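Local structure of putative phosphomannomutase (Thermus thermophilus, 1TUO) at residues Gly18-Phe27 / Asn111-Phe120; Ala104-Pro112 / Thr248-Gly256. The protein probably interconverts phosphosugar isomers by moving a phosphoryl group, as a magnesium-dependent phosphopentomutase or related member of the phosphohexose mutase family. All blocks are in the same frame, centred on the assembly; numbering follows the deposited sequence.

From the N terminus, strand 19-22 comes first, but its partner, strand 115-122, lies beyond three other strands of the domain I sheet and the helices between them; contact 1 closes this loop of 83 residues within one domain. Contact 2 starts inside that loop, at the end of strand 102-106, and reaches forward over 135 residues to the turn between strands 244-248 and 255-259 of domain II. The two closures therefore cross rather than nest. They share Asn-111 and Pro-112, and strands 102-106 and 115-122 are neighbours in one sheet. Contact 1 thus adds the N-terminal strand to that sheet, next to the serine-bearing loop, while contact 2 joins the loop to the second domain, their centres about 12 Å apart.

Contact 1 (Gly18-Phe27 / Asn111-Phe120); sequences GFRGVIAREF and NPPQYLGVKF
Strand 19-22 is added to the domain I sheet by antiparallel pairing with strand 115-120: Phe-19 with Val-118 and Gly-21 with Leu-116 form the hydrogen-bonded pairs, two bonds each. Past the strand, Ile-23 N gives Gln-114 O a further bond of 2.8 Å, nearly straight at 171°. Between the Phe-19 and Gly-21 pairs, Arg-20 CA and Gly-117 CA are 4.0 Å apart in a non-hydrogen-bonded pair; a beta carbon on Gly-117 would run into Phe-19 O. Phe-27 CG stands anti to the backbone N (chi1 -158°), bringing the ring back over the second strand. Leu-116 CB sits over one ring face, CE1 rests 3.5 Å from Gly-117 CA, and Val-118 CG2 meets the ring edge at CZ, 3.9 Å away. Phe-64 packs edge-to-face with the same ring. Cutting Phe-27 back to an alanine would probably leave a gap over Gly-117, between Leu-116 and Val-118, and deprive Phe-64 of its ring partner. Elsewhere, Val-22 CG2 makes an off-centre CH-pi contact with Tyr-115, 3.6 Å from CE2, while Arg-20 NH2 lies over a face of the tyrosine ring, the guanidinium and ring planes 76° apart. The pairing joins the N-terminal strand to the mixed sheet of this phosphohexomutase's alpha/beta/alpha domain I.

Contact 2 (Ala104-Pro112 / Thr248-Gly256); sequences AMLTASHNP and TDGDADRVG
Ser-109 and Gly-250 bring two tight turns together, a type II' turn from Ala-108 to Asn-111 and a type I turn from Asp-249 to Ala-252, with Ser-109 CA and Gly-250 CA 5.0 Å apart. Gly-250 CA makes a CA-H...O contact of 3.3 Å with Ser-109 O, an approach that a beta carbon on Gly-250 would block. Ahead of the serine, Thr-107 OG1 accepts from Ser-109 N at 2.9 Å in an ST turn, and is itself hydrogen-bonded to Asp-56. Ser-109 OG, anti to its own amide nitrogen (chi1 -171°), reaches into a group of carboxylates: Asp-251 OD1 lies 3.0 Å from OG and Asp-249 OD1 3.1 Å from it, two acceptors competing for a single hydroxyl proton. Asp-253 OD2 converges on both oxygens, 3.0 Å from Asp-249 OD1, with no hydrogen bond among the three acids. The TASHNP serine loop and DGDADR aspartate loop match the phosphoserine and magnesium sites of relatives, where a metal would offset such repulsion, so this is probably the catalytic centre. Further bonds help orient the acids: Arg-254 N donates to Asp-249 OD2 from above the carboxylate plane, and Asp-251 OD2 is hydrogen-bonded to Thr-88 OG1. The guanidinium of Arg-254 lies over one face of the His-110 ring, planes 23° apart; its NH1 is only 2.9 Å from His-110 CD2, so its exact placement is doubtful. The serine loop follows strand 102-106 of domain I, the aspartate loop leads into strand 255-259 of domain II, and helix 348-362 packs against Ala-252 and Val-255.

Contact 1 (Gly18-Phe27 / Asn111-Phe120)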
loop_
_atom_site.group_PDB
_atom_site.type_symbol
_atom_site.label_atom_id
_atom_site.label_comp_id
_atom_site.label_asym_id
_atom_site.label_seq_id
_atom_site.Cartn_x
_atom_site.Cartn_y
_atom_site.Cartn_z
ATOM N N GLY A 18 -1.310 -5.322 -13.774
ATOM C CA GLY A 18 -0.950 -6.713 -13.576
ATOM C C GLY A 18 -2.035 -7.752 -13.786
ATOM O O GLY A 18 -3.125 -7.468 -14.283
ATOM N N PHE A 19 -1.705 -8.977 -13.403
ATOM C CA PHE A 19 -2.608 -10.104 -13.514
ATOM C C PHE A 19 -2.726 -10.723 -12.132
ATOM O O PHE A 19 -1.783 -10.690 -11.349
ATOM C CB PHE A 19 -2.045 -11.135 -14.488
ATOM C CG PHE A 19 -2.854 -12.394 -14.572
ATOM C CD1 PHE A 19 -4.140 -12.376 -15.098
ATOM C CD2 PHE A 19 -2.335 -13.599 -14.109
ATOM C CE1 PHE A 19 -4.900 -13.543 -15.163
ATOM C CE2 PHE A 19 -3.086 -14.768 -14.170
ATOM C CZ PHE A 19 -4.371 -14.739 -14.698
ATOM N N ARG A 20 -3.892 -11.272 -11.827
ATOM C CA ARG A 20 -4.096 -11.905 -10.536
ATOM C C ARG A 20 -4.992 -13.108 -10.762
ATOM O O ARG A 20 -5.774 -13.138 -11.710
ATOM C CB ARG A 20 -4.764 -10.934 -9.560
ATOM C CG ARG A 20 -4.877 -11.465 -8.139
ATOM C CD ARG A 20 -5.780 -10.588 -7.275
ATOM N NE ARG A 20 -7.169 -10.618 -7.730
ATOM C CZ ARG A 20 -8.175 -9.994 -7.123
ATOM N NH1 ARG A 20 -8.423 -8.699 -7.211
ATOM N NH2 ARG A 20 -8.749 -10.723 -6.162
ATOM N N GLY A 21 -4.865 -14.104 -9.899
ATOM C CA GLY A 21 -5.700 -15.280 -10.028
ATOM C C GLY A 21 -5.463 -16.202 -8.857
ATOM O O GLY A 21 -4.601 -15.940 -8.016
ATOM N N VAL A 22 -6.243 -17.274 -8.789
ATOM C CA VAL A 22 -6.083 -18.248 -7.727
ATOM C C VAL A 22 -5.004 -19.230 -8.157
ATOM O O VAL A 22 -5.001 -19.712 -9.292
ATOM C CB VAL A 22 -7.411 -18.994 -7.463
ATOM C CG1 VAL A 22 -7.171 -20.208 -6.553
ATOM C CG2 VAL A 22 -8.402 -18.036 -6.824
ATOM N N ILE A 23 -4.077 -19.501 -7.247
ATOM C CA ILE A 23 -2.971 -20.419 -7.494
ATOM C C ILE A 23 -3.491 -21.774 -7.973
ATOM O O ILE A 23 -4.401 -22.338 -7.375
ATOM C CB ILE A 23 -2.140 -20.582 -6.201
ATOM C CG1 ILE A 23 -1.453 -19.244 -5.885
ATOM C CG2 ILE A 23 -1.135 -21.711 -6.343
ATOM C CD1 ILE A 23 -0.984 -19.090 -4.438
ATOM N N ALA A 24 -2.916 -22.270 -9.066
ATOM C CA ALA A 24 -3.296 -23.559 -9.654
ATOM C C ALA A 24 -4.621 -23.556 -10.416
ATOM O O ALA A 24 -5.007 -24.580 -10.986
ATOM C CB ALA A 24 -3.309 -24.661 -8.579
ATOM N N ARG A 25 -5.330 -22.429 -10.419
ATOM C CA ARG A 25 -6.573 -22.343 -11.183
ATOM C C ARG A 25 -6.231 -21.453 -12.373
ATOM O O ARG A 25 -5.808 -21.950 -13.419
ATOM C CB ARG A 25 -7.705 -21.728 -10.356
ATOM C CG ARG A 25 -9.049 -21.710 -11.090
ATOM C CD ARG A 25 -10.187 -21.314 -10.158
ATOM N NE ARG A 25 -10.501 -22.385 -9.216
ATOM C CZ ARG A 25 -10.839 -22.191 -7.945
ATOM N NH1 ARG A 25 -10.906 -20.960 -7.454
ATOM N NH2 ARG A 25 -11.108 -23.230 -7.162
ATOM N N GLU A 26 -6.382 -20.143 -12.203
ATOM C CA GLU A 26 -6.040 -19.208 -13.271
ATOM C C GLU A 26 -4.545 -18.876 -13.215
ATOM O O GLU A 26 -3.923 -18.614 -14.244
ATOM C CB GLU A 26 -6.844 -17.909 -13.145
ATOM C CG GLU A 26 -8.347 -18.116 -13.095
ATOM C CD GLU A 26 -8.886 -18.007 -11.689
ATOM O OE1 GLU A 26 -8.119 -18.252 -10.735
ATOM O OE2 GLU A 26 -10.082 -17.682 -11.536
ATOM N N PHE A 27 -3.970 -18.885 -12.015
ATOM C CA PHE A 27 -2.552 -18.567 -11.872
ATOM C C PHE A 27 -1.722 -19.843 -11.828
ATOM O O PHE A 27 -1.494 -20.415 -10.761
ATOM C CB PHE A 27 -2.298 -17.747 -10.607
ATOM C CG PHE A 27 -1.017 -16.959 -10.656
ATOM C CD1 PHE A 27 -0.988 -15.704 -11.254
ATOM C CD2 PHE A 27 0.165 -17.497 -10.173
ATOM C CE1 PHE A 27 0.217 -14.998 -11.371
ATOM C CE2 PHE A 27 1.372 -16.803 -10.286
ATOM C CZ PHE A 27 1.393 -15.552 -10.887
ATOM N N ASN A 111 -4.559 -9.671 -0.380
ATOM C CA ASN A 111 -5.600 -10.652 -0.665
ATOM C C ASN A 111 -5.454 -11.985 0.056
ATOM O O ASN A 111 -4.397 -12.306 0.591
ATOM C CB ASN A 111 -5.677 -10.892 -2.170
ATOM C CG ASN A 111 -6.235 -9.702 -2.910
ATOM O OD1 ASN A 111 -7.325 -9.218 -2.593
ATOM N ND2 ASN A 111 -5.501 -9.222 -3.904
ATOM N N PRO A 112 -6.537 -12.781 0.084
ATOM C CA PRO A 112 -6.499 -14.084 0.747
ATOM C C PRO A 112 -5.338 -14.926 0.211
ATOM O O PRO A 112 -4.904 -14.749 -0.930
ATOM C CB PRO A 112 -7.869 -14.670 0.418
ATOM C CG PRO A 112 -8.748 -13.444 0.417
ATOM C CD PRO A 112 -7.899 -12.459 -0.375
ATOM N N PRO A 113 -4.845 -15.873 1.021
ATOM C CA PRO A 113 -3.731 -16.778 0.716
ATOM C C PRO A 113 -3.728 -17.503 -0.631
ATOM O O PRO A 113 -2.663 -17.724 -1.211
ATOM C CB PRO A 113 -3.769 -17.773 1.876
ATOM C CG PRO A 113 -4.326 -16.987 2.989
ATOM C CD PRO A 113 -5.425 -16.195 2.339
ATOM N N GLN A 114 -4.902 -17.887 -1.115
ATOM C CA GLN A 114 -4.981 -18.628 -2.369
ATOM C C GLN A 114 -4.657 -17.817 -3.619
ATOM O O GLN A 114 -4.491 -18.388 -4.692
ATOM C CB GLN A 114 -6.370 -19.268 -2.541
ATOM C CG GLN A 114 -7.512 -18.273 -2.647
ATOM C CD GLN A 114 -8.098 -17.911 -1.299
ATOM O OE1 GLN A 114 -7.385 -17.843 -0.298
ATOM N NE2 GLN A 114 -9.406 -17.667 -1.268
ATOM N N TYR A 115 -4.555 -16.496 -3.482
ATOM C CA TYR A 115 -4.260 -15.648 -4.634
ATOM C C TYR A 115 -2.796 -15.298 -4.817
ATOM O O TYR A 115 -2.037 -15.207 -3.859
ATOM C CB TYR A 115 -5.018 -14.320 -4.552
ATOM C CG TYR A 115 -6.512 -14.449 -4.625
ATOM C CD1 TYR A 115 -7.273 -14.597 -3.466
ATOM C CD2 TYR A 115 -7.171 -14.421 -5.854
ATOM C CE1 TYR A 115 -8.659 -14.713 -3.533
ATOM C CE2 TYR A 115 -8.552 -14.538 -5.932
ATOM C CZ TYR A 115 -9.289 -14.682 -4.770
ATOM O OH TYR A 115 -10.658 -14.795 -4.846
ATOM N N LEU A 116 -2.422 -15.095 -6.073
ATOM C CA LEU A 116 -1.076 -14.668 -6.414
ATOM C C LEU A 116 -1.259 -13.833 -7.677
ATOM O O LEU A 116 -2.331 -13.835 -8.289
ATOM C CB LEU A 116 -0.151 -15.870 -6.647
ATOM C CG LEU A 116 1.372 -15.650 -6.567
ATOM C CD1 LEU A 116 1.728 -14.481 -5.653
ATOM C CD2 LEU A 116 2.037 -16.929 -6.072
ATOM N N GLY A 117 -0.236 -13.084 -8.053
ATOM C CA GLY A 117 -0.367 -12.270 -9.239
ATOM C C GLY A 117 0.974 -11.683 -9.568
ATOM O O GLY A 117 1.954 -11.932 -8.868
ATOM N N VAL A 118 1.019 -10.928 -10.654
ATOM C CA VAL A 118 2.248 -10.277 -11.057
ATOM C C VAL A 118 1.936 -8.795 -11.183
ATOM O O VAL A 118 0.989 -8.403 -11.864
ATOM C CB VAL A 118 2.771 -10.812 -12.405
ATOM C CG1 VAL A 118 4.110 -10.148 -12.732
ATOM C CG2 VAL A 118 2.940 -12.331 -12.341
ATOM N N LYS A 119 2.711 -7.976 -10.486
ATOM C CA LYS A 119 2.532 -6.530 -10.529
ATOM C C LYS A 119 3.796 -5.923 -11.136
ATOM O O LYS A 119 4.898 -6.102 -10.611
ATOM C CB LYS A 119 2.292 -5.983 -9.125
ATOM C CG LYS A 119 0.923 -6.357 -8.556
ATOM C CD LYS A 119 0.598 -5.528 -7.325
ATOM C CE LYS A 119 -0.840 -5.716 -6.886
ATOM N NZ LYS A 119 -1.151 -4.876 -5.697
ATOM N N PHE A 120 3.614 -5.196 -12.233
ATOM C CA PHE A 120 4.720 -4.585 -12.967
ATOM C C PHE A 120 5.018 -3.153 -12.540
ATOM O O PHE A 120 4.113 -2.382 -12.218
ATOM C CB PHE A 120 4.415 -4.611 -14.470
ATOM C CG PHE A 120 4.287 -5.999 -15.036
ATOM C CD1 PHE A 120 5.403 -6.818 -15.153
ATOM C CD2 PHE A 120 3.047 -6.488 -15.437
ATOM C CE1 PHE A 120 5.298 -8.115 -15.665
ATOM C CE2 PHE A 120 2.931 -7.795 -15.954
ATOM C CZ PHE A 120 4.059 -8.602 -16.066
#

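Contact 2 (Ala104-Pro112 / Thr248-Gly256)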
loop_
_atom_site.group_PDB
_atom_site.type_symbol
_atom_site.label_atom_id
_atom_site.label_comp_id
_atom_site.label_asym_id
_atom_site.label_seq_id
_atom_site.Cartn_x
_atom_site.Cartn_y
_atom_site.Cartn_z
ATOM N N ALA A 104 9.143 -6.748 -11.936
ATOM C CA ALA A 104 7.965 -7.595 -11.832
ATOM C C ALA A 104 7.936 -8.132 -10.415
ATOM O O ALA A 104 8.933 -8.643 -9.922
ATOM C CB ALA A 104 8.047 -8.742 -12.825
ATOM N N MET A 105 6.792 -8.008 -9.762
ATOM C CA MET A 105 6.672 -8.493 -8.395
ATOM C C MET A 105 5.584 -9.559 -8.282
ATOM O O MET A 105 4.438 -9.357 -8.660
ATOM C CB MET A 105 6.330 -7.304 -7.496
ATOM C CG MET A 105 6.119 -7.715 -6.038
ATOM S SD MET A 105 7.672 -8.001 -5.179
ATOM C CE MET A 105 6.990 -8.641 -3.642
ATOM N N LEU A 106 5.975 -10.713 -7.753
ATOM C CA LEU A 106 5.034 -11.808 -7.554
ATOM C C LEU A 106 4.391 -11.568 -6.193
ATOM O O LEU A 106 5.018 -11.757 -5.143
ATOM C CB LEU A 106 5.757 -13.162 -7.572
ATOM C CG LEU A 106 5.984 -13.832 -8.937
ATOM C CD1 LEU A 106 4.637 -14.269 -9.519
ATOM C CD2 LEU A 106 6.706 -12.874 -9.891
ATOM N N THR A 107 3.142 -11.119 -6.224
ATOM C CA THR A 107 2.405 -10.839 -5.006
ATOM C C THR A 107 0.930 -10.631 -5.305
ATOM O O THR A 107 0.551 -10.357 -6.445
ATOM C CB THR A 107 2.946 -9.555 -4.310
ATOM O OG1 THR A 107 2.307 -9.385 -3.041
ATOM C CG2 THR A 107 2.660 -8.318 -5.162
ATOM N N ALA A 108 0.113 -10.796 -4.268
ATOM C CA ALA A 108 -1.321 -10.566 -4.342
ATOM C C ALA A 108 -1.623 -9.633 -3.165
ATOM O O ALA A 108 -2.749 -9.555 -2.665
ATOM C CB ALA A 108 -2.102 -11.870 -4.226
ATOM N N SER A 109 -0.570 -8.952 -2.715
ATOM C CA SER A 109 -0.654 -7.947 -1.661
ATOM C C SER A 109 -1.419 -8.336 -0.394
ATOM O O SER A 109 -0.950 -9.147 0.395
ATOM C CB SER A 109 -1.248 -6.668 -2.279
ATOM O OG SER A 109 -1.183 -5.550 -1.405
ATOM N N HIS A 110 -2.598 -7.755 -0.214
ATOM C CA HIS A 110 -3.414 -7.999 0.978
ATOM C C HIS A 110 -4.524 -9.030 0.781
ATOM O O HIS A 110 -5.338 -9.243 1.676
ATOM C CB HIS A 110 -4.044 -6.681 1.410
ATOM C CG HIS A 110 -4.975 -6.112 0.388
ATOM N ND1 HIS A 110 -6.323 -6.397 0.368
ATOM C CD2 HIS A 110 -4.740 -5.335 -0.696
ATOM C CE1 HIS A 110 -6.878 -5.820 -0.683
ATOM N NE2 HIS A 110 -5.938 -5.170 -1.345
ATOM N N ASN A 111 -4.559 -9.671 -0.380
ATOM C CA ASN A 111 -5.600 -10.652 -0.665
ATOM C C ASN A 111 -5.454 -11.985 0.056
ATOM O O ASN A 111 -4.397 -12.306 0.591
ATOM C CB ASN A 111 -5.677 -10.892 -2.170
ATOM C CG ASN A 111 -6.235 -9.702 -2.910
ATOM O OD1 ASN A 111 -7.325 -9.218 -2.593
ATOM N ND2 ASN A 111 -5.501 -9.222 -3.904
ATOM N N PRO A 112 -6.537 -12.781 0.084
ATOM C CA PRO A 112 -6.499 -14.084 0.747
ATOM C C PRO A 112 -5.338 -14.926 0.211
ATOM O O PRO A 112 -4.904 -14.749 -0.930
ATOM C CB PRO A 112 -7.869 -14.670 0.418
ATOM C CG PRO A 112 -8.748 -13.444 0.417
ATOM C CD PRO A 112 -7.899 -12.459 -0.375
ATOM N N THR A 248 2.022 -4.492 8.930
ATOM C CA THR A 248 2.235 -4.352 7.496
ATOM C C THR A 248 1.498 -5.483 6.781
ATOM O O THR A 248 1.413 -6.599 7.299
ATOM C CB THR A 248 3.747 -4.382 7.147
ATOM O OG1 THR A 248 4.376 -5.509 7.771
ATOM C CG2 THR A 248 4.422 -3.105 7.621
ATOM N N ASP A 249 0.939 -5.194 5.611
ATOM C CA ASP A 249 0.217 -6.230 4.886
ATOM C C ASP A 249 1.149 -7.229 4.200
ATOM O O ASP A 249 2.368 -7.190 4.386
ATOM C CB ASP A 249 -0.767 -5.621 3.874
ATOM C CG ASP A 249 -0.090 -5.070 2.633
ATOM O OD1 ASP A 249 -0.792 -4.976 1.604
ATOM O OD2 ASP A 249 1.112 -4.718 2.676
ATOM N N GLY A 250 0.561 -8.119 3.408
ATOM C CA GLY A 250 1.312 -9.161 2.731
ATOM C C GLY A 250 2.633 -8.781 2.093
ATOM O O GLY A 250 3.640 -9.467 2.299
ATOM N N ASP A 251 2.634 -7.710 1.305
ATOM C CA ASP A 251 3.853 -7.268 0.627
ATOM C C ASP A 251 4.381 -5.950 1.197
ATOM O O ASP A 251 5.281 -5.312 0.634
ATOM C CB ASP A 251 3.583 -7.143 -0.884
ATOM C CG ASP A 251 2.527 -6.098 -1.213
ATOM O OD1 ASP A 251 1.653 -5.819 -0.358
ATOM O OD2 ASP A 251 2.556 -5.570 -2.347
ATOM N N ALA A 252 3.820 -5.571 2.338
ATOM C CA ALA A 252 4.191 -4.361 3.052
ATOM C C ALA A 252 4.093 -3.057 2.269
ATOM O O ALA A 252 4.910 -2.156 2.465
ATOM C CB ALA A 252 5.602 -4.513 3.648
ATOM N N ASP A 253 3.111 -2.935 1.380
ATOM C CA ASP A 253 2.968 -1.656 0.697
ATOM C C ASP A 253 1.886 -0.861 1.433
ATOM O O ASP A 253 1.665 0.319 1.153
ATOM C CB ASP A 253 2.624 -1.822 -0.796
ATOM C CG ASP A 253 1.224 -2.341 -1.039
ATOM O OD1 ASP A 253 0.754 -2.199 -2.191
ATOM O OD2 ASP A 253 0.600 -2.889 -0.109
ATOM N N ARG A 254 1.236 -1.513 2.398
ATOM C CA ARG A 254 0.179 -0.887 3.205
ATOM C C ARG A 254 0.403 -1.158 4.693
ATOM O O ARG A 254 1.044 -2.140 5.061
ATOM C CB ARG A 254 -1.195 -1.454 2.841
ATOM C CG ARG A 254 -1.574 -1.366 1.375
ATOM C CD ARG A 254 -2.909 -2.054 1.130
ATOM N NE ARG A 254 -3.349 -1.920 -0.255
ATOM C CZ ARG A 254 -4.573 -2.210 -0.682
ATOM N NH1 ARG A 254 -5.489 -2.653 0.169
ATOM N NH2 ARG A 254 -4.884 -2.058 -1.965
ATOM N N VAL A 255 -0.141 -0.298 5.549
ATOM C CA VAL A 255 -0.005 -0.508 6.982
ATOM C C VAL A 255 -1.289 -0.180 7.728
ATOM O O VAL A 255 -2.117 0.610 7.263
ATOM C CB VAL A 255 1.130 0.354 7.593
ATOM C CG1 VAL A 255 2.457 -0.005 6.965
ATOM C CG2 VAL A 255 0.824 1.829 7.408
ATOM N N GLY A 256 -1.449 -0.821 8.880
ATOM C CA GLY A 256 -2.590 -0.579 9.740
ATOM C C GLY A 256 -1.974 -0.297 11.099
ATOM O O GLY A 256 -0.869 -0.766 11.383
#